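Local coordinates for protein proline dehydrogenase (Bradyrhizobium japonicum USDA 110, PDB 3HAZ) that probably oxidises proline to glutamate in two steps, pairing an FAD-dependent proline dehydrogenase with an NAD-dependent aldehyde dehydrogenase in one chain, at residues Asp18-Ser29 and Ala488-Ala498; Ala315-Asp325 and Asn375-Leu386. All blocks are in the same frame, centred on the assembly; numbering follows the deposited sequence.

Contact 1 (Asp18-Ser29 and Ala488-Ala498); sequences DAEIAARLLPAS and ADAIVRPQAAA
Leu-26 reaches from helix 18-28 into the turn that follows helix 487-491, and its two methyl groups divide the work. CB already points toward 488-498; chi1 (-76°) sets CG beside the backbone N, and the chain forks there. CD1 packs on CD of Pro-494 at 3.6 Å and also touches CG2 of Ile-491 and the backbone of Val-492 and Arg-493. CD2 lies over Ala-488, 3.8 Å from its CB. One and two turns earlier, small residues let the backbones close in: CB of Ala-22 sits 3.7 Å from CB of Ala-497, and the CA of Ala-19 makes a CA-H...O contact of 3.4 Å with O of Pro-494. At the start of the helix a water donates both to OD2 of Asp-18 (2.6 Å) and to the backbone O of Ala-497 (3.0 Å), while OD1 of Asp-18 has Lys-318 as its partner. Val-492, the first residue past the helix, has positive phi and leads the chain to Pro-494. Chiefly by alanine, leucine and proline contacts, helix 18-28 is thus docked on the end of helix 487-491 and the proline turn after it, both lying against helix 369-384, an outer helix of the proline dehydrogenase barrel.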
loop_
_atom_site.group_PDB
_atom_site.type_symbol
_atom_site.label_atom_id
_atom_site.label_comp_id
_atom_site.label_asym_id
_atom_site.label_seq_id
_atom_site.Cartn_x
_atom_site.Cartn_y
_atom_site.Cartn_z
ATOM N N ASP A 18 27.238 5.425 20.340
ATOM C CA ASP A 18 26.490 6.603 20.769
ATOM C C ASP A 18 25.569 6.310 21.952
ATOM O O ASP A 18 25.483 7.100 22.893
ATOM C CB ASP A 18 25.655 7.160 19.613
ATOM C CG ASP A 18 26.501 7.586 18.423
ATOM O OD1 ASP A 18 27.301 6.764 17.916
ATOM O OD2 ASP A 18 26.350 8.744 17.982
ATOM N N ALA A 19 24.875 5.178 21.882
ATOM C CA ALA A 19 23.875 4.803 22.879
ATOM C C ALA A 19 24.443 4.743 24.292
ATOM O O ALA A 19 23.845 5.265 25.234
ATOM C CB ALA A 19 23.236 3.469 22.508
ATOM N N GLU A 20 25.592 4.093 24.437
ATOM C CA GLU A 20 26.245 3.978 25.738
ATOM C C GLU A 20 26.654 5.343 26.288
ATOM O O GLU A 20 26.634 5.564 27.500
ATOM C CB GLU A 20 27.454 3.045 25.648
ATOM C CG GLU A 20 27.080 1.622 25.241
ATOM C CD GLU A 20 28.272 0.686 25.165
ATOM O OE1 GLU A 20 29.406 1.176 24.973
ATOM O OE2 GLU A 20 28.071 -0.541 25.294
ATOM N N ILE A 21 27.036 6.255 25.399
ATOM C CA ILE A 21 27.354 7.618 25.822
ATOM C C ILE A 21 26.076 8.306 26.293
ATOM O O ILE A 21 26.043 8.920 27.360
ATOM C CB ILE A 21 28.039 8.438 24.696
ATOM C CG1 ILE A 21 29.439 7.882 24.416
ATOM C CG2 ILE A 21 28.135 9.909 25.079
ATOM C CD1 ILE A 21 30.143 8.544 23.251
ATOM N N ALA A 22 25.016 8.175 25.499
ATOM C CA ALA A 22 23.721 8.744 25.850
ATOM C C ALA A 22 23.189 8.185 27.173
ATOM O O ALA A 22 22.478 8.875 27.901
ATOM C CB ALA A 22 22.716 8.506 24.727
ATOM N N ALA A 23 23.534 6.938 27.481
ATOM C CA ALA A 23 23.072 6.315 28.717
ATOM C C ALA A 23 23.682 7.008 29.931
ATOM O O ALA A 23 23.141 6.934 31.033
ATOM C CB ALA A 23 23.394 4.816 28.725
ATOM N N ARG A 24 24.809 7.681 29.726
ATOM C CA ARG A 24 25.448 8.441 30.797
ATOM C C ARG A 24 24.965 9.892 30.801
ATOM O O ARG A 24 24.605 10.431 31.850
ATOM C CB ARG A 24 26.974 8.411 30.655
ATOM C CG ARG A 24 27.595 7.021 30.597
ATOM C CD ARG A 24 29.122 7.096 30.498
ATOM N NE ARG A 24 29.574 7.933 29.383
ATOM C CZ ARG A 24 30.052 9.169 29.516
ATOM N NH1 ARG A 24 30.149 9.721 30.720
ATOM N NH2 ARG A 24 30.436 9.856 28.446
ATOM N N LEU A 25 24.951 10.515 29.623
ATOM C CA LEU A 25 24.654 11.943 29.503
ATOM C C LEU A 25 23.206 12.317 29.812
ATOM O O LEU A 25 22.947 13.401 30.330
ATOM C CB LEU A 25 25.018 12.464 28.106
ATOM C CG LEU A 25 26.445 12.250 27.605
ATOM C CD1 LEU A 25 26.583 12.838 26.208
ATOM C CD2 LEU A 25 27.484 12.847 28.559
ATOM N N LEU A 26 22.266 11.435 29.482
ATOM C CA LEU A 26 20.849 11.753 29.661
ATOM C C LEU A 26 20.448 11.945 31.129
ATOM O O LEU A 26 19.827 12.948 31.476
ATOM C CB LEU A 26 19.951 10.717 28.976
ATOM C CG LEU A 26 19.838 10.808 27.451
ATOM C CD1 LEU A 26 19.072 9.617 26.892
ATOM C CD2 LEU A 26 19.175 12.102 27.023
ATOM N N PRO A 27 20.794 10.984 31.998
ATOM C CA PRO A 27 20.426 11.184 33.405
ATOM C C PRO A 27 21.162 12.371 34.017
ATOM O O PRO A 27 20.557 13.156 34.747
ATOM C CB PRO A 27 20.867 9.878 34.077
ATOM C CG PRO A 27 20.940 8.878 32.964
ATOM C CD PRO A 27 21.361 9.647 31.751
ATOM N N ALA A 28 22.447 12.506 33.712
ATOM C CA ALA A 28 23.265 13.563 34.300
ATOM C C ALA A 28 22.826 14.968 33.880
ATOM O O ALA A 28 23.178 15.952 34.533
ATOM C CB ALA A 28 24.739 13.344 33.967
ATOM N N SER A 29 22.059 15.059 32.797
ATOM C CA SER A 29 21.638 16.355 32.271
ATOM C C SER A 29 20.505 16.958 33.091
ATOM O O SER A 29 20.183 18.134 32.938
ATOM C CB SER A 29 21.191 16.238 30.811
ATOM O OG SER A 29 19.904 15.644 30.721
ATOM N N ALA A 488 18.010 16.767 25.856
ATOM C CA ALA A 488 17.590 15.490 26.420
ATOM C C ALA A 488 16.172 15.115 25.989
ATOM O O ALA A 488 15.862 13.938 25.814
ATOM C CB ALA A 488 17.700 15.513 27.944
ATOM N N ASP A 489 15.315 16.115 25.809
ATOM C CA ASP A 489 13.930 15.852 25.423
ATOM C C ASP A 489 13.789 15.537 23.943
ATOM O O ASP A 489 12.763 15.015 23.505
ATOM C CB ASP A 489 13.034 17.028 25.809
ATOM C CG ASP A 489 12.876 17.164 27.310
ATOM O OD1 ASP A 489 12.970 16.129 28.008
ATOM O OD2 ASP A 489 12.666 18.298 27.788
ATOM N N ALA A 490 14.824 15.856 23.173
ATOM C CA ALA A 490 14.835 15.544 21.751
ATOM C C ALA A 490 15.308 14.114 21.542
ATOM O O ALA A 490 14.854 13.426 20.627
ATOM C CB ALA A 490 15.736 16.521 21.000
ATOM N N ILE A 491 16.228 13.678 22.400
ATOM C CA ILE A 491 16.787 12.328 22.341
ATOM C C ILE A 491 15.881 11.305 23.036
ATOM O O ILE A 491 15.637 10.222 22.507
ATOM C CB ILE A 491 18.198 12.280 22.986
ATOM C CG1 ILE A 491 19.161 13.219 22.250
ATOM C CG2 ILE A 491 18.748 10.861 22.992
ATOM C CD1 ILE A 491 19.216 12.995 20.757
ATOM N N VAL A 492 15.401 11.669 24.223
ATOM C CA VAL A 492 14.524 10.837 25.058
ATOM C C VAL A 492 15.117 9.497 25.514
ATOM O O VAL A 492 15.099 9.186 26.705
ATOM C CB VAL A 492 13.099 10.641 24.446
ATOM C CG1 VAL A 492 12.609 11.927 23.788
ATOM C CG2 VAL A 492 13.069 9.482 23.459
ATOM N N ARG A 493 15.649 8.717 24.580
ATOM C CA ARG A 493 16.128 7.371 24.886
ATOM C C ARG A 493 17.521 7.123 24.318
ATOM O O ARG A 493 17.795 7.466 23.170
ATOM C CB ARG A 493 15.147 6.325 24.337
ATOM C CG ARG A 493 15.790 4.993 23.940
ATOM C CD ARG A 493 16.047 4.084 25.141
ATOM N NE ARG A 493 16.948 2.978 24.822
ATOM C CZ ARG A 493 17.461 2.145 25.723
ATOM N NH1 ARG A 493 17.166 2.290 27.007
ATOM N NH2 ARG A 493 18.270 1.168 25.343
ATOM N N PRO A 494 18.403 6.515 25.124
ATOM C CA PRO A 494 19.779 6.192 24.738
ATOM C C PRO A 494 19.881 5.555 23.354
ATOM O O PRO A 494 20.700 5.989 22.539
ATOM C CB PRO A 494 20.209 5.191 25.813
ATOM C CG PRO A 494 19.448 5.611 27.019
ATOM C CD PRO A 494 18.125 6.152 26.526
ATOM N N GLN A 495 19.056 4.546 23.090
ATOM C CA GLN A 495 19.113 3.823 21.820
ATOM C C GLN A 495 18.739 4.710 20.633
ATOM O O GLN A 495 18.949 4.336 19.476
ATOM C CB GLN A 495 18.220 2.574 21.859
ATOM C CG GLN A 495 16.754 2.832 21.548
ATOM C CD GLN A 495 15.877 1.610 21.785
ATOM O OE1 GLN A 495 16.322 0.612 22.355
ATOM N NE2 GLN A 495 14.622 1.688 21.352
ATOM N N ALA A 496 18.187 5.886 20.923
ATOM C CA ALA A 496 17.837 6.848 19.880
ATOM C C ALA A 496 18.960 7.864 19.640
ATOM O O ALA A 496 18.776 8.849 18.926
ATOM C CB ALA A 496 16.542 7.567 20.237
ATOM N N ALA A 497 20.122 7.618 20.231
ATOM C CA ALA A 497 21.219 8.582 20.177
ATOM C C ALA A 497 21.705 8.833 18.746
ATOM O O ALA A 497 21.784 9.980 18.301
ATOM C CB ALA A 497 22.365 8.129 21.074
ATOM N N ALA A 498 22.021 7.760 18.028
ATOM C CA ALA A 498 22.488 7.855 16.649
ATOM C C ALA A 498 21.379 8.321 15.711
ATOM O O ALA A 498 20.207 8.062 15.957
ATOM C CB ALA A 498 23.032 6.511 16.191
HETATM O O HOH W 1 24.638 10.692 17.969
#

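Contact 2 (Ala315-Asp325 and Asn375-Leu386); sequences AYQKRASAVID and NYVACASKLLAL. With FAD (flavin-adenine dinucleotide), chain C.
The side-chain amide of Asn-375 donates to the backbone O of Ala-315 across the contact, ND2 to O at 2.9 Å and nearly straight (171° at the hydrogen). The donor lies in the carbonyl plane on a lone pair, and the acceptor is almost in the plane of the amide. The same ND2 also gives to a water, which donates to O of Lys-318 and accepts from N of Ser-321, so both bonds hold the amide in its rotation. Beside it, CB of Ala-315 rests 3.6 Å from CA of Tyr-376, and SG of Cys-379 lies against CB of Ala-320. Helices 320-325 and 375-384 run nearly parallel (13°), as expected of neighbouring outer helices of the proline dehydrogenase TIM barrel: helix 320-333 follows strand 309-314, and helix 369-384 follows its parallel neighbour 338-343. Farther along, Ile-324 packs between Cys-379, Leu-383 and Leu-386: CD1 meets CB of Cys-379 and CG of Leu-383, while CG2 touches CD1 of Leu-386 at 3.7 Å. Lys-382 slides past it in the opposite direction, bends at chi4 (65°) and ends in a salt bridge, NZ to OD1 of Asp-325 at 2.7 Å on the syn side. In the next shell, Tyr-376 OH bonds to O of Leu-342. Tyr-316 OH is hydrogen-bonded to the backbone N of Tyr-347, and O2B of the adenosine ribose of FAD approaches the Tyr-316 ring obliquely, 3.1 Å from CD2.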
loop_
_atom_site.group_PDB
_atom_site.type_symbol
_atom_site.label_atom_id
_atom_site.label_comp_id
_atom_site.label_asym_id
_atom_site.label_seq_id
_atom_site.Cartn_x
_atom_site.Cartn_y
_atom_site.Cartn_z
ATOM N N ALA A 315 33.219 19.559 21.159
ATOM C CA ALA A 315 32.285 18.721 21.892
ATOM C C ALA A 315 31.477 17.794 20.986
ATOM O O ALA A 315 30.857 16.855 21.467
ATOM C CB ALA A 315 31.353 19.577 22.750
ATOM N N TYR A 316 31.467 18.049 19.680
ATOM C CA TYR A 316 30.724 17.153 18.798
ATOM C C TYR A 316 31.445 15.820 18.607
ATOM O O TYR A 316 30.899 14.889 18.030
ATOM C CB TYR A 316 30.308 17.820 17.473
ATOM C CG TYR A 316 31.376 18.030 16.405
ATOM C CD1 TYR A 316 32.734 17.852 16.671
ATOM C CD2 TYR A 316 31.008 18.456 15.128
ATOM C CE1 TYR A 316 33.697 18.068 15.671
ATOM C CE2 TYR A 316 31.952 18.679 14.132
ATOM C CZ TYR A 316 33.297 18.487 14.407
ATOM O OH TYR A 316 34.226 18.712 13.409
ATOM N N GLN A 317 32.666 15.732 19.131
ATOM C CA GLN A 317 33.423 14.479 19.098
ATOM C C GLN A 317 33.174 13.666 20.358
ATOM O O GLN A 317 33.139 14.205 21.465
ATOM C CB GLN A 317 34.921 14.742 18.963
ATOM C CG GLN A 317 35.340 15.394 17.659
ATOM C CD GLN A 317 36.758 15.021 17.274
ATOM O OE1 GLN A 317 37.139 13.850 17.330
ATOM N NE2 GLN A 317 37.544 16.009 16.863
ATOM N N LYS A 318 33.010 12.361 20.186
ATOM C CA LYS A 318 32.825 11.469 21.319
ATOM C C LYS A 318 34.043 11.490 22.245
ATOM O O LYS A 318 33.916 11.250 23.445
ATOM C CB LYS A 318 32.522 10.051 20.824
ATOM C CG LYS A 318 31.377 10.003 19.800
ATOM C CD LYS A 318 31.208 8.604 19.208
ATOM C CE LYS A 318 30.031 8.556 18.225
ATOM N NZ LYS A 318 30.021 7.293 17.409
ATOM N N ARG A 319 35.211 11.810 21.695
ATOM C CA ARG A 319 36.449 11.860 22.486
ATOM C C ARG A 319 36.606 13.140 23.310
ATOM O O ARG A 319 37.573 13.283 24.054
ATOM C CB ARG A 319 37.678 11.691 21.585
ATOM C CG ARG A 319 37.854 10.291 21.000
ATOM C CD ARG A 319 39.006 10.254 20.001
ATOM N NE ARG A 319 38.739 11.101 18.842
ATOM C CZ ARG A 319 39.612 11.344 17.870
ATOM N NH1 ARG A 319 40.824 10.801 17.908
ATOM N NH2 ARG A 319 39.273 12.135 16.858
ATOM N N ALA A 320 35.657 14.061 23.188
ATOM C CA ALA A 320 35.805 15.391 23.793
ATOM C C ALA A 320 36.122 15.360 25.294
ATOM O O ALA A 320 37.036 16.047 25.758
ATOM C CB ALA A 320 34.570 16.236 23.520
ATOM N N SER A 321 35.369 14.570 26.054
ATOM C CA SER A 321 35.561 14.524 27.500
ATOM C C SER A 321 36.962 14.020 27.868
ATOM O O SER A 321 37.564 14.486 28.841
ATOM C CB SER A 321 34.482 13.663 28.167
ATOM O OG SER A 321 34.538 13.791 29.580
ATOM N N ALA A 322 37.475 13.075 27.085
ATOM C CA ALA A 322 38.809 12.525 27.315
ATOM C C ALA A 322 39.903 13.536 26.967
ATOM O O ALA A 322 40.957 13.567 27.603
ATOM C CB ALA A 322 38.996 11.231 26.522
ATOM N N VAL A 323 39.655 14.360 25.955
ATOM C CA VAL A 323 40.593 15.424 25.611
ATOM C C VAL A 323 40.725 16.399 26.787
ATOM O O VAL A 323 41.821 16.872 27.113
ATOM C CB VAL A 323 40.150 16.186 24.350
ATOM C CG1 VAL A 323 41.074 17.360 24.092
ATOM C CG2 VAL A 323 40.116 15.243 23.137
ATOM N N ILE A 324 39.598 16.690 27.428
ATOM C CA ILE A 324 39.593 17.584 28.579
ATOM C C ILE A 324 40.418 16.997 29.727
ATOM O O ILE A 324 41.203 17.705 30.355
ATOM C CB ILE A 324 38.160 17.908 29.024
ATOM C CG1 ILE A 324 37.472 18.770 27.964
ATOM C CG2 ILE A 324 38.158 18.632 30.369
ATOM C CD1 ILE A 324 36.011 19.055 28.259
ATOM N N ASP A 325 40.262 15.699 29.979
ATOM C CA ASP A 325 41.075 15.021 30.991
ATOM C C ASP A 325 42.559 15.162 30.668
ATOM O O ASP A 325 43.376 15.421 31.549
ATOM C CB ASP A 325 40.731 13.532 31.070
ATOM C CG ASP A 325 39.338 13.271 31.627
ATOM O OD1 ASP A 325 38.784 14.148 32.324
ATOM O OD2 ASP A 325 38.804 12.171 31.378
ATOM N N ASN A 375 26.406 16.847 24.823
ATOM C CA ASN A 375 27.809 16.669 25.165
ATOM C C ASN A 375 28.498 18.003 25.449
ATOM O O ASN A 375 29.409 18.079 26.282
ATOM C CB ASN A 375 28.561 15.892 24.078
ATOM C CG ASN A 375 29.804 15.201 24.618
ATOM O OD1 ASN A 375 29.739 14.499 25.621
ATOM N ND2 ASN A 375 30.940 15.405 23.961
ATOM N N TYR A 376 28.058 19.058 24.768
ATOM C CA TYR A 376 28.636 20.382 24.994
ATOM C C TYR A 376 28.369 20.853 26.425
ATOM O O TYR A 376 29.276 21.324 27.116
ATOM C CB TYR A 376 28.100 21.401 23.987
ATOM C CG TYR A 376 28.778 22.756 24.064
ATOM C CD1 TYR A 376 29.755 23.124 23.134
ATOM C CD2 TYR A 376 28.445 23.669 25.068
ATOM C CE1 TYR A 376 30.380 24.373 23.202
ATOM C CE2 TYR A 376 29.065 24.907 25.149
ATOM C CZ TYR A 376 30.025 25.259 24.213
ATOM O OH TYR A 376 30.631 26.497 24.299
ATOM N N VAL A 377 27.126 20.726 26.875
ATOM C CA VAL A 377 26.788 21.145 28.233
ATOM C C VAL A 377 27.512 20.270 29.257
ATOM O O VAL A 377 28.032 20.769 30.253
ATOM C CB VAL A 377 25.267 21.163 28.467
ATOM C CG1 VAL A 377 24.943 21.238 29.961
ATOM C CG2 VAL A 377 24.647 22.334 27.707
ATOM N N ALA A 378 27.567 18.967 28.996
ATOM C CA ALA A 378 28.309 18.060 29.863
ATOM C C ALA A 378 29.793 18.448 29.949
ATOM O O ALA A 378 30.380 18.441 31.030
ATOM C CB ALA A 378 28.152 16.620 29.393
ATOM N N CYS A 379 30.390 18.793 28.812
ATOM C CA CYS A 379 31.793 19.206 28.777
ATOM C C CYS A 379 31.997 20.558 29.461
ATOM O O CYS A 379 33.034 20.806 30.086
ATOM C CB CYS A 379 32.320 19.253 27.336
ATOM S SG CYS A 379 32.590 17.615 26.589
ATOM N N ALA A 380 31.006 21.432 29.336
ATOM C CA ALA A 380 31.077 22.749 29.953
ATOM C C ALA A 380 31.103 22.581 31.468
ATOM O O ALA A 380 31.886 23.224 32.168
ATOM C CB ALA A 380 29.885 23.596 29.530
ATOM N N SER A 381 30.249 21.695 31.968
ATOM C CA SER A 381 30.191 21.421 33.396
ATOM C C SER A 381 31.557 20.936 33.877
ATOM O O SER A 381 32.063 21.373 34.908
ATOM C CB SER A 381 29.120 20.366 33.675
ATOM O OG SER A 381 29.077 20.029 35.049
ATOM N N LYS A 382 32.149 20.034 33.106
ATOM C CA LYS A 382 33.464 19.489 33.409
ATOM C C LYS A 382 34.511 20.599 33.491
ATOM O O LYS A 382 35.281 20.667 34.446
ATOM C CB LYS A 382 33.848 18.490 32.322
ATOM C CG LYS A 382 34.908 17.475 32.691
ATOM C CD LYS A 382 34.983 16.417 31.592
ATOM C CE LYS A 382 36.219 15.548 31.728
ATOM N NZ LYS A 382 36.180 14.732 32.966
ATOM N N LEU A 383 34.540 21.469 32.486
ATOM C CA LEU A 383 35.529 22.539 32.452
ATOM C C LEU A 383 35.354 23.530 33.603
ATOM O O LEU A 383 36.335 24.005 34.171
ATOM C CB LEU A 383 35.499 23.270 31.109
ATOM C CG LEU A 383 36.178 22.537 29.954
ATOM C CD1 LEU A 383 35.737 23.130 28.616
ATOM C CD2 LEU A 383 37.704 22.581 30.107
ATOM N N LEU A 384 34.108 23.841 33.944
ATOM C CA LEU A 384 33.845 24.800 35.010
ATOM C C LEU A 384 34.432 24.317 36.334
ATOM O O LEU A 384 34.910 25.115 37.139
ATOM C CB LEU A 384 32.347 25.064 35.153
ATOM C CG LEU A 384 31.728 25.928 34.053
ATOM C CD1 LEU A 384 30.210 25.890 34.119
ATOM C CD2 LEU A 384 32.242 27.371 34.120
ATOM N N ALA A 385 34.400 23.007 36.550
ATOM C CA ALA A 385 34.900 22.429 37.794
ATOM C C ALA A 385 36.426 22.332 37.795
ATOM O O ALA A 385 37.022 21.950 38.799
ATOM C CB ALA A 385 34.273 21.057 38.035
ATOM N N LEU A 386 37.046 22.682 36.668
ATOM C CA LEU A 386 38.505 22.676 36.552
ATOM C C LEU A 386 39.107 24.072 36.776
ATOM O O LEU A 386 40.328 24.245 36.756
ATOM C CB LEU A 386 38.946 22.087 35.199
ATOM C CG LEU A 386 38.636 20.597 34.981
ATOM C CD1 LEU A 386 39.043 20.127 33.581
ATOM C CD2 LEU A 386 39.299 19.737 36.052
HETATM P PA FAD C . 24.375 25.516 17.040
HETATM O O1A FAD C . 23.285 25.882 15.879
HETATM O O2A FAD C . 23.762 25.359 18.358
HETATM O O5B FAD C . 25.100 24.115 16.647
HETATM C C5B FAD C . 25.652 23.998 15.368
HETATM C C4B FAD C . 26.537 22.746 15.299
HETATM O O4B FAD C . 26.075 21.455 15.977
HETATM C C3B FAD C . 27.544 22.459 14.361
HETATM O O3B FAD C . 28.466 23.480 14.019
HETATM C C2B FAD C . 28.010 21.075 14.736
HETATM O O2B FAD C . 29.228 20.976 15.450
HETATM C C1B FAD C . 26.835 20.427 15.378
HETATM N N9A FAD C . 25.934 19.659 14.538
HETATM C C8A FAD C . 25.130 20.111 13.496
HETATM N N7A FAD C . 24.417 19.040 13.029
HETATM C C5A FAD C . 24.784 17.912 13.800
HETATM C C6A FAD C . 24.351 16.473 13.762
HETATM N N6A FAD C . 23.368 16.018 12.786
HETATM N N1A FAD C . 24.851 15.606 14.616
HETATM C C2A FAD C . 25.794 16.019 15.578
HETATM N N3A FAD C . 26.212 17.402 15.613
HETATM C C4A FAD C . 25.688 18.304 14.722
HETATM N N1 FAD C . 35.047 24.591 15.574
HETATM C C2 FAD C . 36.079 23.708 15.362
HETATM O O2 FAD C . 35.811 22.462 14.839
HETATM N N3 FAD C . 37.430 24.108 15.642
HETATM C C4 FAD C . 37.692 25.360 16.122
HETATM O O4 FAD C . 39.002 25.725 16.459
HETATM C C4X FAD C . 36.614 26.283 16.350
HETATM N N5 FAD C . 36.884 27.654 16.884
HETATM C C5X FAD C . 35.809 28.551 17.096
HETATM C C6 FAD C . 36.079 29.901 17.612
HETATM C C7 FAD C . 35.003 30.793 17.828
HETATM C C7M FAD C . 35.297 32.194 18.341
HETATM C C8 FAD C . 33.612 30.372 17.543
HETATM C C8M FAD C . 32.423 31.323 17.762
HETATM C C9 FAD C . 33.359 29.080 17.049
HETATM C C9A FAD C . 34.475 28.147 16.813
HETATM N N10 FAD C . 34.219 26.800 16.297
HETATM C C10 FAD C . 35.322 25.892 16.082
HETATM C "C1'" FAD C . 32.832 26.255 16.146
HETATM C "C2'" FAD C . 32.174 26.431 14.753
HETATM O "O2'" FAD C . 32.890 27.399 13.993
HETATM C "C3'" FAD C . 30.692 26.791 14.940
HETATM O "O3'" FAD C . 30.565 28.162 15.298
HETATM C "C4'" FAD C . 29.982 25.913 16.033
HETATM O "O4'" FAD C . 30.187 24.544 15.980
HETATM C "C5'" FAD C . 28.478 26.267 16.175
HETATM O "O5'" FAD C . 27.951 25.936 17.451
HETATM P P FAD C . 26.713 26.872 18.036
HETATM O O1P FAD C . 26.345 26.394 19.591
HETATM O O2P FAD C . 27.091 28.288 17.967
HETATM O O3P FAD C . 25.473 26.712 16.986
HETATM O O HOH W 2 32.877 13.464 25.018
#

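Contact 1 and contact 2 share a border, with centres 16 Å apart, and helix 18-28 touches both segments of contact 2. A salt bridge joins them, OD1 of Asp-18 to NZ of Lys-318 at 2.8 Å; Lys-318 NZ also bonds to the backbone O of Pro-16 and of Tyr-363. Nearby, CD1 of Ile-21 packs on CB of Lys-318 at 3.7 Å, and CD1 of Leu-25 approaches OD1 of Asn-375 at 3.6 Å. Contact 2 supplies Tyr-316 to the FAD pocket, whereas contact 1 stands a shell further out: the side chain of Asp-18 is about 8 Å from FAD, and that of Ala-498 about 4 Å from the side chain of FAD-binding Thr-367.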